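Type III restriction-modification enzyme EcoP15I Mod subunit (Escherichia coli, PDB 4ZCF) is the modification subunit of a type III restriction-modification enzyme, methylating one adenine in the DNA sequence 5'-CAGCAG-3' with S-adenosyl-L-methionine as methyl donor. Local coordinates at residues A23-C28 / L41-A46; P180-A185 / I195-D200. All blocks are in the same frame, centred on the assembly; numbering follows the deposited sequence.

Contact 1. Residues A23-C28 / L41-A46; sequences ANFPQC and LEIIRA
The terminal methyl of Ile43, CD1, carries this contact almost alone: it reaches from helix 37-44 into the turn after helix 14-24 and meets Phe25, Gln27 and Cys28. Ile43 holds its longer branch extended beyond CB (chi2 163°), which pushes CD1 well out from the helix. Gln27 approaches it from the opposite direction and comes closest, with its amide nitrogen NE2 3.4 Å from Ile43 CD1. The glutamine chain is bent at chi2 (-81°), which turns the carboxamide aside from a straight course; a carbon is all that meets NE2 across the gap, so the pair is a polar group laid against a methyl. Phe25 offers its ring edge, with CD2 4.2 Å from Ile43 CD1 and the methyl lying near the ring plane, not over a face. The two side chains run obliquely to each other. Cys28 completes the set with SG, 4.3 Å from Ile43 CD1. Phe25 is the first residue to leave helical geometry and a short 3-10 turn follows, with a weak bond of 3.4 Å from Cys28 N to Phe25 O, a course consistent with the three side chains converging on one methyl. All four touching residues are buried. Leu40, on the same helix as Ile43, also packs on Phe25 and Cys28, while the Ile43 carbonyl takes a hydrogen bond from Asn14 of the second Mod subunit. Gln17 of that subunit packs on Phe25. In the N-terminal helical unit, the turn that leaves helix 14-24 folds back on the last turn of helix 37-44 by a mainly apolar contact, beside the partner in the Mod dimer.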
# COMPACT_ATOMS: atom_id res chain seq x y z
N ALA A 23 -14.23 -32.54 -16.67
CA ALA A 23 -13.01 -33.32 -16.47
C ALA A 23 -11.81 -32.73 -17.21
O ALA A 23 -10.69 -32.78 -16.69
CB ALA A 23 -13.21 -34.76 -16.89
N ASN A 24 -12.05 -32.15 -18.40
CA ASN A 24 -10.97 -31.60 -19.21
C ASN A 24 -10.87 -30.09 -19.21
O ASN A 24 -9.79 -29.55 -19.50
CB ASN A 24 -10.98 -32.17 -20.64
CG ASN A 24 -10.93 -33.68 -20.67
OD1 ASN A 24 -9.88 -34.30 -20.48
ND2 ASN A 24 -12.08 -34.29 -20.83
N PHE A 25 -11.97 -29.39 -18.88
CA PHE A 25 -12.01 -27.92 -18.86
C PHE A 25 -12.66 -27.45 -17.54
O PHE A 25 -13.76 -26.89 -17.56
CB PHE A 25 -12.72 -27.38 -20.11
CG PHE A 25 -12.20 -27.96 -21.41
CD1 PHE A 25 -12.70 -29.16 -21.91
CD2 PHE A 25 -11.17 -27.34 -22.10
CE1 PHE A 25 -12.17 -29.73 -23.07
CE2 PHE A 25 -10.67 -27.89 -23.28
CZ PHE A 25 -11.18 -29.08 -23.76
N PRO A 26 -11.99 -27.69 -16.38
CA PRO A 26 -12.61 -27.33 -15.09
C PRO A 26 -12.80 -25.84 -14.81
O PRO A 26 -13.78 -25.47 -14.19
CB PRO A 26 -11.71 -28.03 -14.07
CG PRO A 26 -10.38 -28.04 -14.73
CD PRO A 26 -10.68 -28.35 -16.16
N GLN A 27 -11.89 -25.01 -15.31
CA GLN A 27 -11.86 -23.55 -15.18
C GLN A 27 -12.99 -22.85 -15.96
O GLN A 27 -13.13 -21.64 -15.87
CB GLN A 27 -10.51 -23.02 -15.67
CG GLN A 27 -10.32 -23.04 -17.20
CD GLN A 27 -9.93 -24.38 -17.78
OE1 GLN A 27 -10.08 -25.44 -17.18
NE2 GLN A 27 -9.41 -24.37 -18.99
N CYS A 28 -13.74 -23.62 -16.75
CA CYS A 28 -14.83 -23.13 -17.59
C CYS A 28 -16.15 -23.13 -16.87
O CYS A 28 -17.16 -22.76 -17.46
CB CYS A 28 -14.90 -23.94 -18.88
SG CYS A 28 -13.55 -23.59 -20.02
N LEU A 41 -14.50 -20.52 -25.21
CA LEU A 41 -14.36 -19.82 -26.49
C LEU A 41 -12.95 -19.27 -26.71
O LEU A 41 -12.42 -19.42 -27.81
CB LEU A 41 -15.42 -18.72 -26.69
CG LEU A 41 -16.89 -19.17 -26.85
CD1 LEU A 41 -17.84 -17.99 -26.72
CD2 LEU A 41 -17.13 -19.85 -28.20
N GLU A 42 -12.31 -18.70 -25.66
CA GLU A 42 -10.93 -18.20 -25.79
C GLU A 42 -9.92 -19.34 -26.04
O GLU A 42 -8.91 -19.10 -26.71
CB GLU A 42 -10.52 -17.21 -24.67
CG GLU A 42 -10.43 -17.80 -23.27
CD GLU A 42 -10.30 -16.81 -22.13
OE1 GLU A 42 -11.12 -15.86 -22.06
OE2 GLU A 42 -9.41 -17.03 -21.27
N ILE A 43 -10.23 -20.58 -25.58
CA ILE A 43 -9.42 -21.79 -25.79
C ILE A 43 -9.52 -22.22 -27.27
O ILE A 43 -8.50 -22.48 -27.92
CB ILE A 43 -9.78 -22.94 -24.79
CG1 ILE A 43 -9.27 -22.61 -23.36
CG2 ILE A 43 -9.25 -24.32 -25.28
CD1 ILE A 43 -9.87 -23.40 -22.24
N ILE A 44 -10.76 -22.26 -27.80
CA ILE A 44 -11.03 -22.60 -29.20
C ILE A 44 -10.29 -21.67 -30.21
O ILE A 44 -9.94 -22.13 -31.30
CB ILE A 44 -12.55 -22.74 -29.42
CG1 ILE A 44 -13.10 -23.94 -28.64
CG2 ILE A 44 -12.90 -22.84 -30.92
CD1 ILE A 44 -14.59 -23.88 -28.36
N ARG A 45 -9.99 -20.41 -29.82
CA ARG A 45 -9.29 -19.41 -30.66
C ARG A 45 -7.76 -19.45 -30.51
O ARG A 45 -7.22 -19.13 -29.44
CB ARG A 45 -9.84 -17.99 -30.42
CG ARG A 45 -11.37 -17.86 -30.49
CD ARG A 45 -11.86 -16.43 -30.31
NE ARG A 45 -11.27 -15.76 -29.15
CZ ARG A 45 -11.94 -15.40 -28.06
NH1 ARG A 45 -13.25 -15.65 -27.96
NH2 ARG A 45 -11.32 -14.79 -27.06
N ALA A 46 -7.06 -19.83 -31.59
CA ALA A 46 -5.60 -19.93 -31.69
C ALA A 46 -5.07 -18.96 -32.79
O ALA A 46 -4.26 -19.35 -33.64
CB ALA A 46 -5.20 -21.37 -32.01

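Contact 2. Residues P180-A185 / I195-D200; sequences PRLYIA and IFISID
Ile195 opens the strand side of this contact by sending its CD1 methyl to Leu182, where it lies 3.9 Å from Leu182 CD2. CG1 lies opposite the backbone nitrogen (chi1 -178°) and the branch runs on nearly straight to CD1 (chi2 160°), carrying the methyl off the strand toward helix 171-188. The leucine and isoleucine side chains run nearly perpendicular to each other. Ile195 also touches Ile120 and Phe215. Phe196 turns to the other side of the sheet and packs on Met119 and Tyr121, while its backbone pairs with Ile120 and Ile122 of the neighbouring parallel strand. Strand 117-122, helix 171-188 and strand 193-199 thus form a beta-alpha-beta crossover of the Rossmann-like methyltransferase fold, and Leu182 is a point where the crossover helix rests on the second strand. Ile197 returns to the helix side. Its CD1 meets the same Leu182 CD2 tip to tip at 3.9 Å, so one leucine methyl sits against two isoleucine methyls; Ile195 CD1 and Ile197 CD1 are themselves 4.0 Å apart. The three touching residues are aliphatic and buried, and Leu207 of helix 204-215 packs beside Ile197. Ser198 faces the opposite way, with OG hydrogen-bonded to the Tyr121 hydroxyl and its side chain touching Tyr126. The latter ends the DPPY motif, residues 123-126, predicted to bind S-adenosyl methionine. Ile199 swings back to the helix side but packs on Phe204 and Leu207 instead of Leu182. At Asp200, where the strand has ended, OD1 accepts a hydrogen bond from Asn202 ND2 and the side chain again reaches Tyr126.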
# COMPACT_ATOMS: atom_id res chain seq x y z
N PRO A 180 -14.14 1.70 -6.85
CA PRO A 180 -14.21 3.16 -6.73
C PRO A 180 -14.18 3.65 -5.29
O PRO A 180 -13.72 4.76 -5.02
CB PRO A 180 -15.50 3.51 -7.45
CG PRO A 180 -16.35 2.29 -7.31
CD PRO A 180 -15.38 1.17 -7.46
N ARG A 181 -14.68 2.82 -4.37
CA ARG A 181 -14.70 3.09 -2.93
C ARG A 181 -13.27 3.13 -2.33
O ARG A 181 -12.88 4.14 -1.72
CB ARG A 181 -15.63 2.10 -2.24
CG ARG A 181 -17.09 2.40 -2.56
CD ARG A 181 -17.99 1.21 -2.48
NE ARG A 181 -19.39 1.58 -2.67
CZ ARG A 181 -19.98 1.74 -3.86
NH1 ARG A 181 -19.30 1.53 -4.98
NH2 ARG A 181 -21.25 2.13 -3.93
N LEU A 182 -12.45 2.10 -2.65
CA LEU A 182 -11.04 1.99 -2.26
C LEU A 182 -10.21 3.05 -2.95
O LEU A 182 -9.27 3.57 -2.35
CB LEU A 182 -10.51 0.60 -2.65
CG LEU A 182 -11.06 -0.63 -1.89
CD1 LEU A 182 -10.30 -1.84 -2.29
CD2 LEU A 182 -10.99 -0.45 -0.35
N TYR A 183 -10.56 3.38 -4.22
CA TYR A 183 -9.89 4.41 -5.00
C TYR A 183 -10.03 5.77 -4.34
O TYR A 183 -9.01 6.43 -4.12
CB TYR A 183 -10.38 4.41 -6.46
CG TYR A 183 -9.61 5.37 -7.35
CD1 TYR A 183 -8.43 4.98 -7.98
CD2 TYR A 183 -10.03 6.69 -7.50
CE1 TYR A 183 -7.70 5.88 -8.77
CE2 TYR A 183 -9.29 7.60 -8.27
CZ TYR A 183 -8.15 7.18 -8.93
OH TYR A 183 -7.44 8.07 -9.70
N ILE A 184 -11.26 6.19 -4.01
CA ILE A 184 -11.53 7.49 -3.33
C ILE A 184 -10.98 7.51 -1.92
O ILE A 184 -10.44 8.53 -1.53
CB ILE A 184 -13.03 7.95 -3.38
CG1 ILE A 184 -13.59 8.02 -4.84
CG2 ILE A 184 -13.24 9.29 -2.62
CD1 ILE A 184 -12.94 9.11 -5.79
N ALA A 185 -11.15 6.41 -1.16
CA ALA A 185 -10.66 6.30 0.21
C ALA A 185 -9.17 6.56 0.28
O ALA A 185 -8.75 7.29 1.17
CB ALA A 185 -10.98 4.93 0.80
N ILE A 195 -4.96 1.44 5.86
CA ILE A 195 -6.27 0.84 5.64
C ILE A 195 -6.20 -0.61 6.15
O ILE A 195 -5.19 -1.26 5.97
CB ILE A 195 -6.80 0.96 4.17
CG1 ILE A 195 -8.23 0.35 4.03
CG2 ILE A 195 -5.82 0.38 3.13
CD1 ILE A 195 -9.05 0.79 2.85
N PHE A 196 -7.27 -1.07 6.82
CA PHE A 196 -7.50 -2.43 7.35
C PHE A 196 -8.82 -2.92 6.70
O PHE A 196 -9.81 -2.19 6.72
CB PHE A 196 -7.63 -2.36 8.88
CG PHE A 196 -6.35 -2.14 9.67
CD1 PHE A 196 -5.74 -0.90 9.70
CD2 PHE A 196 -5.78 -3.18 10.39
CE1 PHE A 196 -4.55 -0.70 10.42
CE2 PHE A 196 -4.60 -2.97 11.14
CZ PHE A 196 -4.01 -1.72 11.16
N ILE A 197 -8.82 -4.11 6.04
CA ILE A 197 -9.99 -4.67 5.34
C ILE A 197 -10.26 -6.09 5.75
O ILE A 197 -9.46 -6.98 5.45
CB ILE A 197 -9.94 -4.56 3.79
CG1 ILE A 197 -9.38 -3.21 3.30
CG2 ILE A 197 -11.34 -4.87 3.17
CD1 ILE A 197 -9.09 -3.12 1.80
N SER A 198 -11.41 -6.32 6.42
CA SER A 198 -11.88 -7.65 6.83
C SER A 198 -12.45 -8.37 5.64
O SER A 198 -13.22 -7.78 4.89
CB SER A 198 -12.98 -7.54 7.89
OG SER A 198 -12.46 -7.25 9.17
N ILE A 199 -12.09 -9.65 5.47
CA ILE A 199 -12.60 -10.52 4.41
C ILE A 199 -12.43 -11.91 4.87
O ILE A 199 -11.75 -12.13 5.85
CB ILE A 199 -11.98 -10.37 2.99
CG1 ILE A 199 -10.57 -9.81 3.00
CG2 ILE A 199 -12.96 -9.73 1.94
CD1 ILE A 199 -9.56 -10.79 3.19
N ASP A 200 -13.02 -12.84 4.12
CA ASP A 200 -12.94 -14.28 4.32
C ASP A 200 -12.37 -14.90 3.00
O ASP A 200 -11.88 -14.15 2.15
CB ASP A 200 -14.31 -14.85 4.84
CG ASP A 200 -15.35 -15.38 3.85
OD1 ASP A 200 -15.29 -15.02 2.65
OD2 ASP A 200 -16.22 -16.17 4.28

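Overall arrangement
Both contacts are buried, but in different settings. The centre of contact 2 is about 8 Å from the centre of the chain, in the methyltransferase core, whereas that of contact 1 is about 41 Å from it, in the N-terminal helical pair, where the second subunit packs against it. They share no helix or strand, follow one another along the chain, and have centres about 33 Å apart. Each gathers around a single methyl group, yet the company differs: contact 1 mixes an aromatic edge, an amide and a thiol in a turn, while contact 2 is purely aliphatic and joins a helix to a sheet. No other protein chain touches the segments of contact 2.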